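Local coordinates for protein glutathione synthetase-like effector 30 (Gpa-GSS30-apo) (Globodera pallida, PDB 5OET) that is an effector of a plant-parasitic nematode built on the glutathione synthetase fold, and probably arose from a housekeeping ATP-dependent ligase that makes glutathione, at residues C164-Y169 with G476-L481; S222-T227 with F493-H498; M228-L233 with R263-Q268. One frame throughout, in Å; residues are numbered along the deposited sequence.

Contact 1: residues C164-Y169 with G476-L481; sequences CQRADY and GIFGCL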
ATOM      1  N   CYS A 164     -22.763  -6.033 -10.756  1.00 50.23           N
ATOM      2  CA  CYS A 164     -21.783  -4.955 -10.874  1.00 51.47           C
ATOM      3  C   CYS A 164     -21.276  -4.955 -12.319  1.00 49.29           C
ATOM      4  O   CYS A 164     -20.995  -6.010 -12.890  1.00 47.15           O
ATOM      5  CB  CYS A 164     -20.607  -5.135  -9.887  1.00 54.44           C
ATOM      6  SG  CYS A 164     -20.910  -4.763  -8.113  1.00 60.37           S
ATOM      7  N   GLN A 165     -21.167  -3.755 -12.895  1.00 47.66           N
ATOM      8  CA  GLN A 165     -20.814  -3.577 -14.299  1.00 45.16           C
ATOM      9  C   GLN A 165     -19.726  -2.540 -14.424  1.00 43.11           C
ATOM     10  O   GLN A 165     -19.661  -1.625 -13.619  1.00 41.51           O
ATOM     11  CB  GLN A 165     -22.043  -3.131 -15.075  1.00 46.25           C
ATOM     12  CG  GLN A 165     -22.071  -3.450 -16.564  1.00 46.49           C
ATOM     13  CD  GLN A 165     -23.309  -2.875 -17.235  1.00 47.27           C
ATOM     14  OE1 GLN A 165     -23.511  -1.669 -17.233  1.00 47.89           O
ATOM     15  NE2 GLN A 165     -24.152  -3.738 -17.799  1.00 49.25           N
ATOM     16  N   ARG A 166     -18.849  -2.732 -15.410  1.00 43.33           N
ATOM     17  CA  ARG A 166     -17.938  -1.691 -15.883  1.00 43.63           C
ATOM     18  C   ARG A 166     -18.213  -1.495 -17.364  1.00 42.94           C
ATOM     19  O   ARG A 166     -18.011  -2.408 -18.143  1.00 43.68           O
ATOM     20  CB  ARG A 166     -16.467  -2.063 -15.636  1.00 43.89           C
ATOM     21  CG  ARG A 166     -15.548  -0.831 -15.519  1.00 44.95           C
ATOM     22  CD  ARG A 166     -14.066  -1.180 -15.435  1.00 44.84           C
ATOM     23  NE  ARG A 166     -13.594  -1.811 -16.674  1.00 45.90           N
ATOM     24  CZ  ARG A 166     -12.848  -2.918 -16.781  1.00 45.89           C
ATOM     25  NH1 ARG A 166     -12.407  -3.592 -15.707  1.00 46.94           N
ATOM     26  NH2 ARG A 166     -12.541  -3.362 -17.994  1.00 45.37           N
ATOM     27  N   ALA A 167     -18.710  -0.319 -17.731  1.00 43.56           N
ATOM     28  CA  ALA A 167     -18.886   0.089 -19.138  1.00 43.95           C
ATOM     29  C   ALA A 167     -17.657   0.876 -19.552  1.00 44.17           C
ATOM     30  O   ALA A 167     -17.274   1.800 -18.838  1.00 45.49           O
ATOM     31  CB  ALA A 167     -20.116   0.968 -19.281  1.00 43.88           C
ATOM     32  N   ASP A 168     -17.045   0.523 -20.681  1.00 44.43           N
ATOM     33  CA  ASP A 168     -15.882   1.233 -21.201  1.00 45.70           C
ATOM     34  C   ASP A 168     -16.230   2.179 -22.380  1.00 46.03           C
ATOM     35  O   ASP A 168     -17.047   1.862 -23.229  1.00 45.61           O
ATOM     36  CB  ASP A 168     -14.795   0.231 -21.586  1.00 47.60           C
ATOM     37  CG  ASP A 168     -14.239  -0.534 -20.369  1.00 49.15           C
ATOM     38  OD1 ASP A 168     -14.458  -0.107 -19.214  1.00 50.82           O
ATOM     39  OD2 ASP A 168     -13.587  -1.580 -20.552  1.00 51.65           O
ATOM     40  N   TYR A 169     -15.596   3.348 -22.405  1.00 46.15           N
ATOM     41  CA  TYR A 169     -15.840   4.372 -23.404  1.00 47.11           C
ATOM     42  C   TYR A 169     -14.552   4.940 -24.009  1.00 47.08           C
ATOM     43  O   TYR A 169     -13.499   4.931 -23.380  1.00 44.84           O
ATOM     44  CB  TYR A 169     -16.649   5.497 -22.778  1.00 47.52           C
ATOM     45  CG  TYR A 169     -18.007   5.051 -22.245  1.00 47.39           C
ATOM     46  CD1 TYR A 169     -18.133   4.579 -20.959  1.00 45.31           C
ATOM     47  CD2 TYR A 169     -19.174   5.136 -23.037  1.00 47.77           C
ATOM     48  CE1 TYR A 169     -19.365   4.195 -20.461  1.00 46.40           C
ATOM     49  CE2 TYR A 169     -20.414   4.752 -22.549  1.00 47.09           C
ATOM     50  CZ  TYR A 169     -20.508   4.279 -21.257  1.00 46.75           C
ATOM     51  OH  TYR A 169     -21.711   3.871 -20.716  1.00 46.35           O
ATOM     52  N   GLY A 476     -13.567   3.888 -18.025  1.00 43.50           N
ATOM     53  CA  GLY A 476     -14.431   2.826 -17.491  1.00 42.93           C
ATOM     54  C   GLY A 476     -15.312   3.369 -16.383  1.00 42.68           C
ATOM     55  O   GLY A 476     -14.802   3.916 -15.411  1.00 43.00           O
ATOM     56  N   ILE A 477     -16.624   3.241 -16.522  1.00 42.44           N
ATOM     57  CA  ILE A 477     -17.530   3.660 -15.471  1.00 43.55           C
ATOM     58  C   ILE A 477     -18.067   2.444 -14.719  1.00 44.48           C
ATOM     59  O   ILE A 477     -18.705   1.581 -15.323  1.00 46.54           O
ATOM     60  CB  ILE A 477     -18.719   4.440 -16.047  1.00 43.48           C
ATOM     61  CG1 ILE A 477     -18.245   5.675 -16.818  1.00 43.90           C
ATOM     62  CG2 ILE A 477     -19.683   4.828 -14.935  1.00 43.80           C
ATOM     63  CD1 ILE A 477     -17.467   6.687 -16.003  1.00 43.67           C
ATOM     64  N   PHE A 478     -17.836   2.409 -13.409  1.00 44.58           N
ATOM     65  CA  PHE A 478     -18.394   1.383 -12.524  1.00 45.64           C
ATOM     66  C   PHE A 478     -19.776   1.718 -11.980  1.00 45.54           C
ATOM     67  O   PHE A 478     -20.031   2.846 -11.607  1.00 46.39           O
ATOM     68  CB  PHE A 478     -17.489   1.193 -11.307  1.00 46.22           C
ATOM     69  CG  PHE A 478     -16.153   0.623 -11.630  1.00 46.48           C
ATOM     70  CD1 PHE A 478     -15.968  -0.748 -11.684  1.00 46.27           C
ATOM     71  CD2 PHE A 478     -15.071   1.457 -11.859  1.00 47.68           C
ATOM     72  CE1 PHE A 478     -14.728  -1.290 -11.961  1.00 46.67           C
ATOM     73  CE2 PHE A 478     -13.824   0.924 -12.156  1.00 48.22           C
ATOM     74  CZ  PHE A 478     -13.646  -0.454 -12.202  1.00 47.99           C
ATOM     75  N   GLY A 479     -20.638   0.711 -11.888  1.00 45.81           N
ATOM     76  CA  GLY A 479     -21.886   0.800 -11.116  1.00 46.07           C
ATOM     77  C   GLY A 479     -22.424  -0.570 -10.715  1.00 45.40           C
ATOM     78  O   GLY A 479     -22.251  -1.545 -11.449  1.00 42.95           O
ATOM     79  N   CYS A 480     -23.073  -0.645  -9.556  1.00 47.19           N
ATOM     80  CA  CYS A 480     -23.675  -1.901  -9.098  1.00 49.34           C
ATOM     81  C   CYS A 480     -25.144  -1.776  -8.776  1.00 48.32           C
ATOM     82  O   CYS A 480     -25.611  -0.740  -8.351  1.00 47.41           O
ATOM     83  CB  CYS A 480     -22.984  -2.470  -7.856  1.00 50.84           C
ATOM     84  SG  CYS A 480     -21.218  -2.710  -7.993  1.00 56.26           S
ATOM     85  N   LEU A 481     -25.816  -2.907  -8.926  1.00 48.74           N
ATOM     86  CA  LEU A 481     -27.218  -3.118  -8.589  1.00 49.57           C
ATOM     87  C   LEU A 481     -27.338  -4.190  -7.519  1.00 48.08           C
ATOM     88  O   LEU A 481     -26.475  -5.068  -7.388  1.00 45.50           O
ATOM     89  CB  LEU A 481     -27.952  -3.700  -9.795  1.00 50.51           C
ATOM     90  CG  LEU A 481     -28.641  -2.828 -10.790  1.00 51.99           C
ATOM     91  CD1 LEU A 481     -29.522  -3.676 -11.700  1.00 53.77           C
ATOM     92  CD2 LEU A 481     -29.443  -1.824 -10.014  1.00 53.91           C
TER
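One face of the Phe478 ring carries the aliphatic part of Arg166: CG stands 3.8 Å from the ring centroid, a CH-pi contact offset toward the rim, and the two side chains run alongside each other. The guanidinium, turned 79° from the ring plane, gives NE and NH2 to Asp168 and NH1 to Gly192 O. With CG anti to the backbone N and a bend at chi3, Arg166 grips the Asp168 carboxylate side-on, Arg166 NE to Asp168 OD1 (3.2 Å) and NH2 to OD2, both oxygens using their syn lone pairs. The backbones carrying these side chains form an antiparallel ladder. Gln165 and Gly479 form one hydrogen-bonded pair, with Gln165 N 2.9 Å from Gly479 O; Ala167 and Ile477 form the next. Cys164 and Cys480, a non-hydrogen-bonded pair, are joined by a disulfide, SG to SG 2.1 Å, with chi3 at 102°, a cross-strand covalent link on the same face as Arg166 and Phe478. The opposite face bears Gln165, Ala167 and Ile477, where Tyr169 CE1 meets Ile477 CG1. Helix 98-119 packs against Gln165 and Tyr169, helix 225-240 covers Phe478 and Cys480, and strands 179-188 and 490-504 flank the pair within the large mixed sheet.

Contact 2: residues S222-T227 with F493-H498; sequences SDQTDT and FSRTGH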
ATOM      1  N   SER A 222     -13.290  12.612  -7.282  1.00 63.70           N
ATOM      2  CA  SER A 222     -13.081  11.537  -6.308  1.00 64.33           C
ATOM      3  C   SER A 222     -13.724  10.230  -6.758  1.00 61.65           C
ATOM      4  O   SER A 222     -14.825  10.202  -7.292  1.00 60.43           O
ATOM      5  CB  SER A 222     -13.633  11.921  -4.921  1.00 66.97           C
ATOM      6  OG  SER A 222     -12.749  12.797  -4.249  1.00 69.67           O
ATOM      7  N   ASP A 223     -12.990   9.159  -6.556  1.00 60.50           N
ATOM      8  CA  ASP A 223     -13.494   7.830  -6.742  1.00 62.03           C
ATOM      9  C   ASP A 223     -13.321   7.004  -5.458  1.00 59.42           C
ATOM     10  O   ASP A 223     -12.200   6.895  -4.931  1.00 57.58           O
ATOM     11  CB  ASP A 223     -12.725   7.163  -7.863  1.00 63.66           C
ATOM     12  CG  ASP A 223     -13.204   5.773  -8.090  1.00 65.36           C
ATOM     13  OD1 ASP A 223     -14.257   5.631  -8.748  1.00 67.53           O
ATOM     14  OD2 ASP A 223     -12.566   4.836  -7.556  1.00 67.46           O
ATOM     15  N   GLN A 224     -14.417   6.433  -4.963  1.00 57.50           N
ATOM     16  CA  GLN A 224     -14.358   5.459  -3.873  1.00 58.11           C
ATOM     17  C   GLN A 224     -14.991   4.140  -4.361  1.00 55.08           C
ATOM     18  O   GLN A 224     -16.043   3.726  -3.895  1.00 55.91           O
ATOM     19  CB  GLN A 224     -15.037   5.993  -2.603  1.00 62.12           C
ATOM     20  CG  GLN A 224     -14.730   7.442  -2.228  1.00 65.39           C
ATOM     21  CD  GLN A 224     -15.854   8.408  -2.597  1.00 70.50           C
ATOM     22  OE1 GLN A 224     -16.964   8.339  -2.038  1.00 73.93           O
ATOM     23  NE2 GLN A 224     -15.574   9.309  -3.566  1.00 71.56           N
ATOM     24  N   THR A 225     -14.338   3.493  -5.320  1.00 51.03           N
ATOM     25  CA  THR A 225     -14.872   2.286  -5.948  1.00 49.64           C
ATOM     26  C   THR A 225     -14.643   1.038  -5.089  1.00 48.05           C
ATOM     27  O   THR A 225     -15.442   0.095  -5.150  1.00 47.05           O
ATOM     28  CB  THR A 225     -14.310   2.107  -7.373  1.00 50.25           C
ATOM     29  OG1 THR A 225     -14.916   3.070  -8.224  1.00 50.78           O
ATOM     30  CG2 THR A 225     -14.634   0.754  -7.950  1.00 50.19           C
ATOM     31  N   ASP A 226     -13.563   1.017  -4.306  1.00 46.91           N
ATOM     32  CA  ASP A 226     -13.406  -0.043  -3.280  1.00 46.91           C
ATOM     33  C   ASP A 226     -14.571  -0.023  -2.278  1.00 45.51           C
ATOM     34  O   ASP A 226     -15.150  -1.063  -1.980  1.00 44.32           O
ATOM     35  CB  ASP A 226     -12.025  -0.023  -2.566  1.00 46.69           C
ATOM     36  CG  ASP A 226     -11.655   1.332  -1.953  1.00 46.85           C
ATOM     37  OD1 ASP A 226     -12.428   2.330  -2.068  1.00 47.30           O
ATOM     38  OD2 ASP A 226     -10.541   1.383  -1.368  1.00 46.09           O
ATOM     39  N   THR A 227     -14.930   1.173  -1.821  1.00 44.36           N
ATOM     40  CA  THR A 227     -16.095   1.384  -0.974  1.00 45.44           C
ATOM     41  C   THR A 227     -17.399   0.965  -1.655  1.00 45.13           C
ATOM     42  O   THR A 227     -18.236   0.329  -1.032  1.00 43.73           O
ATOM     43  CB  THR A 227     -16.178   2.867  -0.560  1.00 47.48           C
ATOM     44  OG1 THR A 227     -15.035   3.169   0.238  1.00 49.97           O
ATOM     45  CG2 THR A 227     -17.453   3.201   0.224  1.00 48.66           C
ATOM     46  N   PHE A 493     -29.211   0.751  -5.682  1.00 51.07           N
ATOM     47  CA  PHE A 493     -28.217   1.260  -6.642  1.00 49.90           C
ATOM     48  C   PHE A 493     -27.000   1.800  -5.885  1.00 49.38           C
ATOM     49  O   PHE A 493     -27.144   2.696  -5.050  1.00 50.99           O
ATOM     50  CB  PHE A 493     -28.786   2.402  -7.482  1.00 49.67           C
ATOM     51  CG  PHE A 493     -29.890   1.995  -8.430  1.00 50.31           C
ATOM     52  CD1 PHE A 493     -29.594   1.498  -9.695  1.00 49.21           C
ATOM     53  CD2 PHE A 493     -31.230   2.176  -8.083  1.00 51.88           C
ATOM     54  CE1 PHE A 493     -30.595   1.145 -10.572  1.00 49.52           C
ATOM     55  CE2 PHE A 493     -32.243   1.831  -8.964  1.00 52.38           C
ATOM     56  CZ  PHE A 493     -31.919   1.312 -10.210  1.00 51.54           C
ATOM     57  N   SER A 494     -25.813   1.278  -6.191  1.00 47.72           N
ATOM     58  CA  SER A 494     -24.569   1.747  -5.577  1.00 48.22           C
ATOM     59  C   SER A 494     -24.179   3.099  -6.130  1.00 47.84           C
ATOM     60  O   SER A 494     -24.731   3.533  -7.132  1.00 48.09           O
ATOM     61  CB  SER A 494     -23.427   0.764  -5.850  1.00 47.83           C
ATOM     62  OG  SER A 494     -22.981   0.839  -7.194  1.00 47.27           O
ATOM     63  N   ARG A 495     -23.216   3.750  -5.483  1.00 48.28           N
ATOM     64  CA  ARG A 495     -22.565   4.938  -6.050  1.00 49.54           C
ATOM     65  C   ARG A 495     -21.885   4.526  -7.360  1.00 49.37           C
ATOM     66  O   ARG A 495     -21.616   3.339  -7.578  1.00 48.43           O
ATOM     67  CB  ARG A 495     -21.532   5.527  -5.084  1.00 50.62           C
ATOM     68  CG  ARG A 495     -20.328   4.618  -4.830  1.00 52.01           C
ATOM     69  CD  ARG A 495     -19.206   5.280  -4.033  1.00 54.78           C
ATOM     70  NE  ARG A 495     -19.425   5.251  -2.575  1.00 57.17           N
ATOM     71  CZ  ARG A 495     -19.717   6.305  -1.803  1.00 59.00           C
ATOM     72  NH1 ARG A 495     -19.832   7.539  -2.309  1.00 60.40           N
ATOM     73  NH2 ARG A 495     -19.891   6.121  -0.495  1.00 58.75           N
ATOM     74  N   THR A 496     -21.639   5.492  -8.234  1.00 50.95           N
ATOM     75  CA  THR A 496     -20.851   5.254  -9.434  1.00 51.54           C
ATOM     76  C   THR A 496     -19.382   5.420  -9.129  1.00 49.39           C
ATOM     77  O   THR A 496     -19.005   6.084  -8.159  1.00 48.89           O
ATOM     78  CB  THR A 496     -21.199   6.216 -10.562  1.00 54.80           C
ATOM     79  OG1 THR A 496     -21.395   7.516 -10.001  1.00 58.52           O
ATOM     80  CG2 THR A 496     -22.446   5.734 -11.281  1.00 56.93           C
ATOM     81  N   GLY A 497     -18.569   4.782  -9.964  1.00 47.44           N
ATOM     82  CA  GLY A 497     -17.118   4.895  -9.923  1.00 46.99           C
ATOM     83  C   GLY A 497     -16.562   5.069 -11.321  1.00 46.38           C
ATOM     84  O   GLY A 497     -17.301   4.942 -12.303  1.00 45.82           O
ATOM     85  N   HIS A 498     -15.266   5.340 -11.417  1.00 46.28           N
ATOM     86  CA  HIS A 498     -14.642   5.564 -12.727  1.00 47.79           C
ATOM     87  C   HIS A 498     -13.136   5.391 -12.697  1.00 45.95           C
ATOM     88  O   HIS A 498     -12.477   5.765 -11.731  1.00 44.76           O
ATOM     89  CB  HIS A 498     -14.992   6.965 -13.245  1.00 48.87           C
ATOM     90  CG  HIS A 498     -14.458   8.059 -12.386  1.00 49.34           C
ATOM     91  ND1 HIS A 498     -15.133   8.560 -11.291  1.00 51.70           N
ATOM     92  CD2 HIS A 498     -13.276   8.715 -12.433  1.00 49.35           C
ATOM     93  CE1 HIS A 498     -14.394   9.496 -10.713  1.00 52.55           C
ATOM     94  NE2 HIS A 498     -13.267   9.618 -11.393  1.00 51.01           N
TER
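An Asx turn leads into helix 225-240, and its aspartate also ties the helix start to strand 490-504. Asp223 OD2 accepts from Thr225 N (3.2 Å), while OD1 takes two donors: Thr225 OG1, on its syn lone pair, and His498 N, from above the carboxylate plane. Two bonds on one oxygen and one on the other fix the rotation of this buried carboxylate, with CG anti to the backbone N (chi1 180°). Packing is close here: Gly497 passes directly against Asp223 and Thr225, and the place a CB would take is already occupied by Thr225 OG1. The His498 ring turns one face to Asp223 OD1 and its edge to Ser222 O.

The other end, around Gln224 and Arg495, is looser and partly exposed. Gln224, bent at chi2, crosses Arg495 at about a right angle, and its OE1 sits over one face of the guanidinium rather than in line with an N-H, so it makes no hydrogen bond to NH1. Arg495 NH2 has its salt bridge with Glu231, one turn beyond Thr227 in helix 225-240. Beside that bridge, the methyl CG2 of Thr227 rests 3.9 Å from Arg495 NH2.

Contact 3: residues M228-L233 with R263-Q268; sequences MAAETL and RQITHQ
Segments 228-233 and 263-268 are both helical, and their axes pass 8.3 Å apart and cross at -69°, with Ala230 and Ile265 as the nearest CA pair at 5.7 Å. Such a close approach illustrates how small residues let helices come together: the first helix presents two alanine methyls, with Leu233 one turn beyond Ala229, and a single branched side chain from the second, Ile265, fits among them. Its CG1 lies anti to the carbonyl carbon (chi1 -69°). Both branches lie against Ala229 CB, and CG2 alone goes on to Leu233 CD1 and the Ala230 side. Ile265 CG1 lies 4.1 Å from Ala229 CB, and Ile265 CG2 ends 3.8 Å from Leu233 CD1. Leucine and isoleucine cross there at about a right angle, branch tip against branch tip. Ala230 meets the backbone side of the second helix: its CB lies 3.8 Å from Ile265 O and 3.9 Å from Gln268 CB.

Gln268 contributes its CB alone to this apolar patch. The chain then bends at chi2, and OE1 leaves to hydrogen-bond Thr227 OG1, one residue before the first segment, adding a polar tie beside the methyl packing. Within the first helix, Thr232 OG1 bonds back to Met228 O, so its hydroxyl is satisfied by its own helix.

Strand 306-314 contributes Phe312 behind both Leu233 and Ile265. On the second helix, Arg263 forms a salt bridge with Asp56 of the second subunit, and the His267 ring meets Trp57 of that subunit edge-to-face, which places this helix at the dimer interface. An alanine of helix 225-240 thus faces Ile265 at the nearest point of a steeply crossed pair, and helix 225-240 packs across helix 259-270, the helix of a beta-alpha-beta crossover joining the parallel neighbouring strands 246-251 and 279-283.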
ATOM      1  N   MET A 228     -17.562   1.344  -2.923  1.00 44.78           N
ATOM      2  CA  MET A 228     -18.758   1.022  -3.694  1.00 44.71           C
ATOM      3  C   MET A 228     -19.057  -0.469  -3.660  1.00 44.98           C
ATOM      4  O   MET A 228     -20.204  -0.882  -3.415  1.00 44.91           O
ATOM      5  CB  MET A 228     -18.555   1.429  -5.154  1.00 44.60           C
ATOM      6  CG  MET A 228     -19.657   0.980  -6.104  1.00 45.72           C
ATOM      7  SD  MET A 228     -19.125   0.740  -7.802  1.00 46.76           S
ATOM      8  CE  MET A 228     -18.110  -0.724  -7.704  1.00 45.10           C
ATOM      9  N   ALA A 229     -18.021  -1.259  -3.970  1.00 43.47           N
ATOM     10  CA  ALA A 229     -18.110  -2.714  -3.970  1.00 43.20           C
ATOM     11  C   ALA A 229     -18.465  -3.235  -2.566  1.00 43.25           C
ATOM     12  O   ALA A 229     -19.372  -4.037  -2.417  1.00 43.96           O
ATOM     13  CB  ALA A 229     -16.803  -3.327  -4.467  1.00 42.25           C
ATOM     14  N   ALA A 230     -17.764  -2.732  -1.554  1.00 43.01           N
ATOM     15  CA  ALA A 230     -18.044  -3.056  -0.165  1.00 43.45           C
ATOM     16  C   ALA A 230     -19.492  -2.769   0.218  1.00 43.94           C
ATOM     17  O   ALA A 230     -20.160  -3.640   0.767  1.00 45.07           O
ATOM     18  CB  ALA A 230     -17.095  -2.305   0.757  1.00 43.93           C
ATOM     19  N   GLU A 231     -19.977  -1.568  -0.095  1.00 45.23           N
ATOM     20  CA  GLU A 231     -21.351  -1.168   0.251  1.00 47.79           C
ATOM     21  C   GLU A 231     -22.401  -2.064  -0.391  1.00 46.99           C
ATOM     22  O   GLU A 231     -23.467  -2.251   0.182  1.00 48.44           O
ATOM     23  CB  GLU A 231     -21.646   0.278  -0.139  1.00 50.98           C
ATOM     24  CG  GLU A 231     -20.940   1.347   0.701  1.00 54.84           C
ATOM     25  CD  GLU A 231     -21.011   2.768   0.080  1.00 58.90           C
ATOM     26  OE1 GLU A 231     -20.924   3.754   0.855  1.00 60.93           O
ATOM     27  OE2 GLU A 231     -21.145   2.911  -1.178  1.00 62.01           O
ATOM     28  N   THR A 232     -22.101  -2.603  -1.569  1.00 45.63           N
ATOM     29  CA  THR A 232     -23.026  -3.468  -2.298  1.00 45.91           C
ATOM     30  C   THR A 232     -23.009  -4.911  -1.761  1.00 46.31           C
ATOM     31  O   THR A 232     -24.056  -5.566  -1.693  1.00 46.31           O
ATOM     32  CB  THR A 232     -22.698  -3.450  -3.811  1.00 45.79           C
ATOM     33  OG1 THR A 232     -22.712  -2.099  -4.282  1.00 47.14           O
ATOM     34  CG2 THR A 232     -23.711  -4.249  -4.604  1.00 46.77           C
ATOM     35  N   LEU A 233     -21.822  -5.414  -1.406  1.00 45.67           N
ATOM     36  CA  LEU A 233     -21.693  -6.704  -0.704  1.00 45.82           C
ATOM     37  C   LEU A 233     -22.386  -6.715   0.665  1.00 45.51           C
ATOM     38  O   LEU A 233     -23.067  -7.681   1.001  1.00 45.16           O
ATOM     39  CB  LEU A 233     -20.217  -7.098  -0.524  1.00 46.44           C
ATOM     40  CG  LEU A 233     -19.480  -7.642  -1.762  1.00 46.88           C
ATOM     41  CD1 LEU A 233     -17.975  -7.606  -1.521  1.00 46.58           C
ATOM     42  CD2 LEU A 233     -19.939  -9.059  -2.113  1.00 48.29           C
ATOM     43  N   ARG A 263      -8.938  -8.241  -1.414  1.00 38.83           N
ATOM     44  CA  ARG A 263      -8.601  -7.971  -0.030  1.00 37.32           C
ATOM     45  C   ARG A 263      -8.861  -6.544   0.332  1.00 36.45           C
ATOM     46  O   ARG A 263      -9.252  -6.244   1.456  1.00 36.87           O
ATOM     47  CB  ARG A 263      -7.139  -8.283   0.226  1.00 37.66           C
ATOM     48  CG  ARG A 263      -6.808  -9.764   0.123  1.00 37.79           C
ATOM     49  CD  ARG A 263      -7.200 -10.476   1.376  1.00 38.82           C
ATOM     50  NE  ARG A 263      -6.686 -11.833   1.398  1.00 40.42           N
ATOM     51  CZ  ARG A 263      -7.082 -12.780   2.247  1.00 41.19           C
ATOM     52  NH1 ARG A 263      -8.025 -12.534   3.155  1.00 40.88           N
ATOM     53  NH2 ARG A 263      -6.530 -13.990   2.178  1.00 42.89           N
ATOM     54  N   GLN A 264      -8.628  -5.662  -0.619  1.00 35.92           N
ATOM     55  CA  GLN A 264      -8.852  -4.224  -0.431  1.00 35.97           C
ATOM     56  C   GLN A 264     -10.310  -3.879  -0.340  1.00 36.09           C
ATOM     57  O   GLN A 264     -10.657  -2.901   0.313  1.00 36.76           O
ATOM     58  CB  GLN A 264      -8.176  -3.404  -1.551  1.00 35.41           C
ATOM     59  CG  GLN A 264      -6.668  -3.311  -1.378  1.00 34.64           C
ATOM     60  CD  GLN A 264      -5.911  -2.992  -2.640  1.00 35.42           C
ATOM     61  OE1 GLN A 264      -4.690  -3.115  -2.672  1.00 35.59           O
ATOM     62  NE2 GLN A 264      -6.611  -2.561  -3.685  1.00 36.63           N
ATOM     63  N   ILE A 265     -11.164  -4.672  -0.981  1.00 37.42           N
ATOM     64  CA  ILE A 265     -12.615  -4.514  -0.811  1.00 38.92           C
ATOM     65  C   ILE A 265     -12.967  -4.774   0.643  1.00 40.41           C
ATOM     66  O   ILE A 265     -13.717  -3.994   1.223  1.00 42.40           O
ATOM     67  CB  ILE A 265     -13.450  -5.400  -1.776  1.00 38.45           C
ATOM     68  CG1 ILE A 265     -13.288  -4.898  -3.202  1.00 39.26           C
ATOM     69  CG2 ILE A 265     -14.922  -5.337  -1.449  1.00 38.01           C
ATOM     70  CD1 ILE A 265     -13.590  -5.916  -4.264  1.00 40.02           C
ATOM     71  N   THR A 266     -12.402  -5.840   1.224  1.00 40.11           N
ATOM     72  CA  THR A 266     -12.691  -6.220   2.600  1.00 40.63           C
ATOM     73  C   THR A 266     -12.165  -5.207   3.597  1.00 40.98           C
ATOM     74  O   THR A 266     -12.730  -5.072   4.674  1.00 42.60           O
ATOM     75  CB  THR A 266     -12.116  -7.601   2.995  1.00 40.84           C
ATOM     76  OG1 THR A 266     -10.681  -7.549   3.018  1.00 39.87           O
ATOM     77  CG2 THR A 266     -12.603  -8.691   2.042  1.00 40.86           C
ATOM     78  N   HIS A 267     -11.094  -4.498   3.258  1.00 41.28           N
ATOM     79  CA  HIS A 267     -10.583  -3.449   4.155  1.00 41.46           C
ATOM     80  C   HIS A 267     -11.614  -2.327   4.244  1.00 42.08           C
ATOM     81  O   HIS A 267     -11.772  -1.733   5.297  1.00 42.58           O
ATOM     82  CB  HIS A 267      -9.224  -2.903   3.734  1.00 40.38           C
ATOM     83  CG  HIS A 267      -8.175  -3.952   3.555  1.00 41.32           C
ATOM     84  ND1 HIS A 267      -7.088  -3.783   2.720  1.00 43.01           N
ATOM     85  CD2 HIS A 267      -8.062  -5.197   4.071  1.00 41.45           C
ATOM     86  CE1 HIS A 267      -6.344  -4.876   2.741  1.00 42.93           C
ATOM     87  NE2 HIS A 267      -6.917  -5.750   3.549  1.00 42.23           N
ATOM     88  N   GLN A 268     -12.342  -2.076   3.159  1.00 42.53           N
ATOM     89  CA  GLN A 268     -13.450  -1.120   3.203  1.00 44.24           C
ATOM     90  C   GLN A 268     -14.702  -1.661   3.902  1.00 45.67           C
ATOM     91  O   GLN A 268     -15.389  -0.919   4.594  1.00 45.94           O
ATOM     92  CB  GLN A 268     -13.793  -0.610   1.800  1.00 43.86           C
ATOM     93  CG  GLN A 268     -12.735   0.312   1.205  1.00 44.07           C
ATOM     94  CD  GLN A 268     -12.472   1.522   2.073  1.00 45.17           C
ATOM     95  OE1 GLN A 268     -13.395   2.256   2.431  1.00 47.12           O
ATOM     96  NE2 GLN A 268     -11.215   1.713   2.455  1.00 45.26           N
TER

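Overall arrangement
From the N terminus, strand 160-173 comes first, and its partner 476-481 is reached only some three hundred residues later, so contact 1 closes the longest of the three loops. Within that span, 222-227 opens contact 2, which closes on 493-498 beyond the return strand of contact 1; the two loops therefore cross. Contact 3 is local, joining successive helices 225-240 and 259-270, and its short loop falls within both of the others. Strands 469-484 and 490-504 are sheet neighbours, which couples contacts 1 and 2. Helix 225-240 serves contacts 2 and 3 and packs on the disulfide side of contact 1, so the three together tie the large mixed sheet to helix 259-270.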